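PDB 6SLN: RagA protein from Porphyromonas gingivalis, which probably acts as a TonB-dependent outer-membrane receptor that takes up nutrients through a plugged beta-barrel. Local coordinates for residues Asn238-Asp243 and Lys890-Leu895; Asn296-Trp301 and Met397-Asn402. All coordinates share one frame; numbering follows the deposited sequence.

Contact 1: Asn238-Asp243 and Lys890-Leu895; sequences NMMTGD and KDKMLL
The amide of N238 and the carboxylate of D891 cross obliquely, their planes only 25° apart, and meet at one corner: ND2 of N238 gives a weak hydrogen bond to OD2 of D891 over 3.0 Å. At the other end of the carboxylate, OD1 of D891 takes the backbone N-H of M893 at 2.7 Å on its anti lone pair. This is an Asx turn, which fixes the carboxylate's rotation at the start of the 3-10 turn 892-895.

Next to this polar pair the two backbones join by a single bridge of antiparallel pattern. M239 and D891 are its non-hydrogen-bonded pair, flanked by two good backbone bonds: N of K892 to O of N238 at 2.9 Å, nearly straight, and N of M240 to O of K890, also 2.9 Å. The bridge ties the chain just before helix 242-252 to the long loop between helix 874-879 and barrel strand 921-937.

M240 makes the main apolar link. Its chain is extended beyond CG (chi2 174°) and runs alongside the CB of K890, so that CE reaches the 3-10 turn, meets CD2 of L895 tip to tip at 3.7 Å and also touches CB of L894. L245 and F248 of helix 242-252 also pack on M240. M239, by contrast, bends at chi2 and chi3, bringing its methyl back against the backbone of K890. The ammonium group of K890 points away to the carbonyls of N881 and L885.

K892 runs past the carbonyls of N238 and M239 to a salt bridge with E244, whose OE1 also accepts from N of T241, the N-cap residue of the helix. Along that path CE of K892 passes 3.3 Å from O of M239.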
loop_
_atom_site.group_PDB
_atom_site.type_symbol
_atom_site.label_atom_id
_atom_site.label_comp_id
_atom_site.label_asym_id
_atom_site.label_seq_id
_atom_site.Cartn_x
_atom_site.Cartn_y
_atom_site.Cartn_z
ATOM N N ASN A 238 -48.571 -1.007 -7.241
ATOM C CA ASN A 238 -49.163 -2.122 -7.963
ATOM C C ASN A 238 -48.572 -3.477 -7.589
ATOM O O ASN A 238 -48.943 -4.482 -8.213
ATOM C CB ASN A 238 -48.981 -1.896 -9.463
ATOM C CG ASN A 238 -47.571 -1.378 -9.798
ATOM O OD1 ASN A 238 -47.312 -0.169 -9.747
ATOM N ND2 ASN A 238 -46.652 -2.298 -10.101
ATOM N N MET A 239 -47.654 -3.534 -6.619
ATOM C CA MET A 239 -47.045 -4.816 -6.291
ATOM C C MET A 239 -47.972 -5.649 -5.395
ATOM O O MET A 239 -48.798 -5.127 -4.636
ATOM C CB MET A 239 -45.669 -4.631 -5.619
ATOM C CG MET A 239 -44.585 -3.935 -6.484
ATOM S SD MET A 239 -44.177 -4.771 -8.039
ATOM C CE MET A 239 -43.553 -6.332 -7.396
ATOM N N MET A 240 -47.827 -6.968 -5.516
ATOM C CA MET A 240 -48.601 -7.895 -4.713
ATOM C C MET A 240 -48.342 -7.659 -3.231
ATOM O O MET A 240 -47.241 -7.292 -2.811
ATOM C CB MET A 240 -48.251 -9.343 -5.063
ATOM C CG MET A 240 -48.933 -9.925 -6.291
ATOM S SD MET A 240 -48.250 -11.563 -6.611
ATOM C CE MET A 240 -49.084 -12.014 -8.123
ATOM N N THR A 241 -49.384 -7.868 -2.442
ATOM C CA THR A 241 -49.261 -7.886 -0.997
ATOM C C THR A 241 -48.651 -9.213 -0.556
ATOM O O THR A 241 -48.314 -10.075 -1.377
ATOM C CB THR A 241 -50.621 -7.667 -0.350
ATOM O OG1 THR A 241 -51.502 -8.710 -0.777
ATOM C CG2 THR A 241 -51.190 -6.314 -0.749
ATOM N N GLY A 242 -48.493 -9.375 0.758
ATOM C CA GLY A 242 -47.990 -10.619 1.290
ATOM C C GLY A 242 -48.953 -11.737 0.958
ATOM O O GLY A 242 -48.564 -12.747 0.356
ATOM N N ASP A 243 -50.223 -11.558 1.338
ATOM C CA ASP A 243 -51.207 -12.615 1.128
ATOM C C ASP A 243 -51.284 -12.977 -0.340
ATOM O O ASP A 243 -51.208 -14.155 -0.710
ATOM C CB ASP A 243 -52.590 -12.193 1.640
ATOM C CG ASP A 243 -52.684 -12.198 3.156
ATOM O OD1 ASP A 243 -51.849 -12.859 3.811
ATOM O OD2 ASP A 243 -53.585 -11.514 3.693
ATOM N N LYS A 890 -44.318 -10.018 -7.110
ATOM C CA LYS A 890 -44.683 -9.748 -8.492
ATOM C C LYS A 890 -45.778 -8.693 -8.560
ATOM O O LYS A 890 -46.451 -8.394 -7.570
ATOM C CB LYS A 890 -45.157 -11.027 -9.195
ATOM C CG LYS A 890 -44.140 -12.139 -9.210
ATOM C CD LYS A 890 -43.087 -11.910 -10.293
ATOM C CE LYS A 890 -41.876 -12.825 -10.108
ATOM N NZ LYS A 890 -42.186 -14.290 -10.055
ATOM N N ASP A 891 -45.950 -8.137 -9.756
ATOM C CA ASP A 891 -47.039 -7.207 -10.021
ATOM C C ASP A 891 -48.400 -7.897 -9.880
ATOM O O ASP A 891 -48.588 -9.033 -10.330
ATOM C CB ASP A 891 -46.881 -6.621 -11.424
ATOM C CG ASP A 891 -47.862 -5.510 -11.710
ATOM O OD1 ASP A 891 -49.085 -5.748 -11.574
ATOM O OD2 ASP A 891 -47.411 -4.404 -12.093
ATOM N N LYS A 892 -49.360 -7.189 -9.257
ATOM C CA LYS A 892 -50.719 -7.707 -9.080
ATOM C C LYS A 892 -51.323 -8.246 -10.374
ATOM O O LYS A 892 -52.243 -9.068 -10.321
ATOM C CB LYS A 892 -51.650 -6.615 -8.527
ATOM C CG LYS A 892 -51.524 -6.329 -7.040
ATOM C CD LYS A 892 -52.215 -5.024 -6.660
ATOM C CE LYS A 892 -52.016 -4.671 -5.178
ATOM N NZ LYS A 892 -52.877 -5.444 -4.224
ATOM N N MET A 893 -50.828 -7.806 -11.536
ATOM C CA MET A 893 -51.400 -8.261 -12.798
ATOM C C MET A 893 -51.327 -9.777 -12.946
ATOM O O MET A 893 -52.213 -10.379 -13.568
ATOM C CB MET A 893 -50.703 -7.557 -13.962
ATOM C CG MET A 893 -49.178 -7.764 -13.990
ATOM S SD MET A 893 -48.444 -7.696 -15.638
ATOM C CE MET A 893 -48.675 -5.964 -16.005
ATOM N N LEU A 894 -50.311 -10.424 -12.364
ATOM C CA LEU A 894 -50.190 -11.862 -12.578
ATOM C C LEU A 894 -51.293 -12.648 -11.885
ATOM O O LEU A 894 -51.399 -13.860 -12.099
ATOM C CB LEU A 894 -48.822 -12.367 -12.126
ATOM C CG LEU A 894 -47.646 -11.642 -12.799
ATOM C CD1 LEU A 894 -46.303 -12.359 -12.591
ATOM C CD2 LEU A 894 -47.913 -11.392 -14.294
ATOM N N LEU A 895 -52.119 -11.994 -11.067
ATOM C CA LEU A 895 -53.258 -12.683 -10.488
ATOM C C LEU A 895 -54.342 -12.922 -11.523
ATOM O O LEU A 895 -55.150 -13.839 -11.347
ATOM C CB LEU A 895 -53.826 -11.885 -9.316
ATOM C CG LEU A 895 -52.819 -11.517 -8.239
ATOM C CD1 LEU A 895 -53.275 -10.264 -7.499
ATOM C CD2 LEU A 895 -52.643 -12.680 -7.294
#

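Contact 2: Asn296-Trp301 and Met397-Asn402; sequences NHDADW and MPRYYN
M397 leaves the end of helix 390-396 and lays CB, CG and SD over one face of the W301 indole, a Met-aromatic contact reinforced by CH-pi packing. Its CB stands above the five-membered ring of W301, 3.3 Å from the centroid and only 5° off the normal. CG, set beside the backbone N (chi1 -79°), continues over the ring fusion, near CD2 and CE2. Two further bends hold SD above the six-membered ring, 4.5 Å from its centroid, and turn the methyl CE back to the rim, 3.5 Å from CZ2 of W301. Y414 meets the same indole edge-to-face.

The segment 397-402 that supplies this methionine folds into a type I beta turn from P398 to Y401, closed by N of Y401 on O of P398. Its carbonyls grip the 296-301 loop at two points. NE1 of W301 donates to O of Y401 at 2.8 Å, but the bond is bent and arrives from above the carbonyl plane, with the acceptor tilted out of the indole plane. N of A299 donates in the carbonyl plane to O of R399 at 2.9 Å. The methyl of A299 lies near O of Y401 and OD1 of N402.

R399 meets D298 through its aliphatic stem: CB lies 3.3 Å from CB of D298, while the charged atoms are not in contact and OD2 of D298 turns to N of G242. The bend at chi2 brings the guanidinium obliquely up to CB of W301, its plane 12° from that of the indole. There NH2 donates to O of V394 in helix 390-396, so the guanidinium closes on the helix from which its own segment emerges, and NH1 of R399 donates to O of M397 at 2.8 Å, on a carbonyl lone pair.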
loop_
_atom_site.group_PDB
_atom_site.type_symbol
_atom_site.label_atom_id
_atom_site.label_comp_id
_atom_site.label_asym_id
_atom_site.label_seq_id
_atom_site.Cartn_x
_atom_site.Cartn_y
_atom_site.Cartn_z
ATOM N N ASN A 296 -49.200 -11.848 8.593
ATOM C CA ASN A 296 -50.384 -11.123 9.038
ATOM C C ASN A 296 -50.259 -9.629 8.847
ATOM O O ASN A 296 -51.276 -8.932 8.809
ATOM C CB ASN A 296 -50.659 -11.436 10.507
ATOM C CG ASN A 296 -50.817 -12.912 10.739
ATOM O OD1 ASN A 296 -51.562 -13.583 10.021
ATOM N ND2 ASN A 296 -50.086 -13.442 11.706
ATOM N N HIS A 297 -49.042 -9.137 8.744
ATOM C CA HIS A 297 -48.738 -7.776 8.361
ATOM C C HIS A 297 -47.755 -7.943 7.225
ATOM O O HIS A 297 -47.212 -9.031 7.026
ATOM C CB HIS A 297 -48.128 -6.981 9.558
ATOM C CG HIS A 297 -47.765 -5.554 9.259
ATOM N ND1 HIS A 297 -46.454 -5.129 9.161
ATOM C CD2 HIS A 297 -48.533 -4.450 9.081
ATOM C CE1 HIS A 297 -46.433 -3.828 8.922
ATOM N NE2 HIS A 297 -47.680 -3.393 8.862
ATOM N N ASP A 298 -47.498 -6.904 6.467
ATOM C CA ASP A 298 -46.361 -7.062 5.591
ATOM C C ASP A 298 -45.468 -5.831 5.623
ATOM O O ASP A 298 -45.911 -4.693 5.813
ATOM C CB ASP A 298 -46.803 -7.525 4.166
ATOM C CG ASP A 298 -47.835 -6.670 3.522
ATOM O OD1 ASP A 298 -47.726 -5.431 3.591
ATOM O OD2 ASP A 298 -48.711 -7.261 2.867
ATOM N N ALA A 299 -44.179 -6.112 5.520
ATOM C CA ALA A 299 -43.160 -5.134 5.825
ATOM C C ALA A 299 -43.035 -4.098 4.713
ATOM O O ALA A 299 -43.312 -4.358 3.536
ATOM C CB ALA A 299 -41.816 -5.824 6.058
ATOM N N ASP A 300 -42.641 -2.898 5.121
ATOM C CA ASP A 300 -42.413 -1.779 4.221
ATOM C C ASP A 300 -40.966 -1.874 3.741
ATOM O O ASP A 300 -40.051 -1.267 4.305
ATOM C CB ASP A 300 -42.694 -0.473 4.956
ATOM C CG ASP A 300 -42.609 0.742 4.055
ATOM O OD1 ASP A 300 -41.959 0.644 2.992
ATOM O OD2 ASP A 300 -43.204 1.792 4.410
ATOM N N TRP A 301 -40.755 -2.671 2.684
ATOM C CA TRP A 301 -39.393 -2.884 2.200
ATOM C C TRP A 301 -38.787 -1.628 1.588
ATOM O O TRP A 301 -37.565 -1.535 1.504
ATOM C CB TRP A 301 -39.347 -4.033 1.199
ATOM C CG TRP A 301 -39.153 -5.331 1.854
ATOM C CD1 TRP A 301 -40.113 -6.242 2.188
ATOM C CD2 TRP A 301 -37.922 -5.858 2.319
ATOM N NE1 TRP A 301 -39.547 -7.322 2.819
ATOM C CE2 TRP A 301 -38.198 -7.107 2.916
ATOM C CE3 TRP A 301 -36.613 -5.388 2.314
ATOM C CZ2 TRP A 301 -37.204 -7.898 3.477
ATOM C CZ3 TRP A 301 -35.635 -6.174 2.867
ATOM C CH2 TRP A 301 -35.932 -7.420 3.435
ATOM N N MET A 397 -39.022 -8.048 -2.777
ATOM C CA MET A 397 -38.989 -8.831 -1.547
ATOM C C MET A 397 -40.407 -9.271 -1.195
ATOM O O MET A 397 -41.315 -8.428 -1.151
ATOM C CB MET A 397 -38.357 -8.030 -0.390
ATOM C CG MET A 397 -36.808 -7.970 -0.394
ATOM S SD MET A 397 -36.037 -9.595 -0.388
ATOM C CE MET A 397 -36.706 -10.399 1.047
ATOM N N PRO A 398 -40.649 -10.569 -0.997
ATOM C CA PRO A 398 -41.934 -11.004 -0.443
ATOM C C PRO A 398 -42.288 -10.154 0.763
ATOM O O PRO A 398 -41.475 -9.940 1.652
ATOM C CB PRO A 398 -41.678 -12.461 -0.042
ATOM C CG PRO A 398 -40.566 -12.904 -0.923
ATOM C CD PRO A 398 -39.703 -11.689 -1.145
ATOM N N ARG A 399 -43.500 -9.628 0.771
ATOM C CA ARG A 399 -43.885 -8.722 1.837
ATOM C C ARG A 399 -44.108 -9.426 3.173
ATOM O O ARG A 399 -44.171 -8.745 4.198
ATOM C CB ARG A 399 -45.126 -7.946 1.408
ATOM C CG ARG A 399 -44.812 -6.619 0.764
ATOM C CD ARG A 399 -44.165 -6.805 -0.585
ATOM N NE ARG A 399 -44.028 -5.522 -1.251
ATOM C CZ ARG A 399 -42.872 -4.989 -1.607
ATOM N NH1 ARG A 399 -41.729 -5.635 -1.379
ATOM N NH2 ARG A 399 -42.866 -3.803 -2.188
ATOM N N TYR A 400 -44.170 -10.756 3.201
ATOM C CA TYR A 400 -44.241 -11.500 4.451
ATOM C C TYR A 400 -42.873 -11.751 5.066
ATOM O O TYR A 400 -42.788 -12.380 6.129
ATOM C CB TYR A 400 -44.964 -12.837 4.257
ATOM C CG TYR A 400 -44.545 -13.664 3.054
ATOM C CD1 TYR A 400 -43.375 -14.422 3.063
ATOM C CD2 TYR A 400 -45.344 -13.713 1.917
ATOM C CE1 TYR A 400 -43.010 -15.194 1.979
ATOM C CE2 TYR A 400 -44.988 -14.479 0.817
ATOM C CZ TYR A 400 -43.817 -15.216 0.844
ATOM O OH TYR A 400 -43.465 -15.978 -0.265
ATOM N N TYR A 401 -41.813 -11.289 4.419
ATOM C CA TYR A 401 -40.478 -11.292 4.993
ATOM C C TYR A 401 -40.250 -9.932 5.626
ATOM O O TYR A 401 -40.456 -8.900 4.982
ATOM C CB TYR A 401 -39.413 -11.577 3.933
ATOM C CG TYR A 401 -39.344 -13.021 3.589
ATOM C CD1 TYR A 401 -39.569 -13.990 4.554
ATOM C CD2 TYR A 401 -39.110 -13.428 2.285
ATOM C CE1 TYR A 401 -39.522 -15.328 4.239
ATOM C CE2 TYR A 401 -39.082 -14.761 1.951
ATOM C CZ TYR A 401 -39.284 -15.712 2.926
ATOM O OH TYR A 401 -39.226 -17.047 2.584
ATOM N N ASN A 402 -39.827 -9.937 6.883
ATOM C CA ASN A 402 -39.840 -8.738 7.718
ATOM C C ASN A 402 -38.446 -8.487 8.259
ATOM O O ASN A 402 -37.950 -9.290 9.076
ATOM C CB ASN A 402 -40.834 -8.899 8.865
ATOM C CG ASN A 402 -40.975 -7.649 9.702
ATOM O OD1 ASN A 402 -40.675 -6.537 9.272
ATOM N ND2 ASN A 402 -41.434 -7.828 10.901
#

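Contacts 1 and 2 have centres about 13 Å apart, and both segments of contact 2 fall, in sequence, between the two segments of contact 1. They meet at the start of helix 242-252: N of G242 probably donates to OD2 of D298 at 3.0 Å, and CB of R399 packs on the same nitrogen at 3.7 Å, while the ring of Y400 reaches O of G242. D298 is thereby held between the helix start and the 397-402 turn. Q249, farther along this helix, bonds the hydroxyl of Y400. None of the residues lining the bound phospholipid's pocket belongs to either contact.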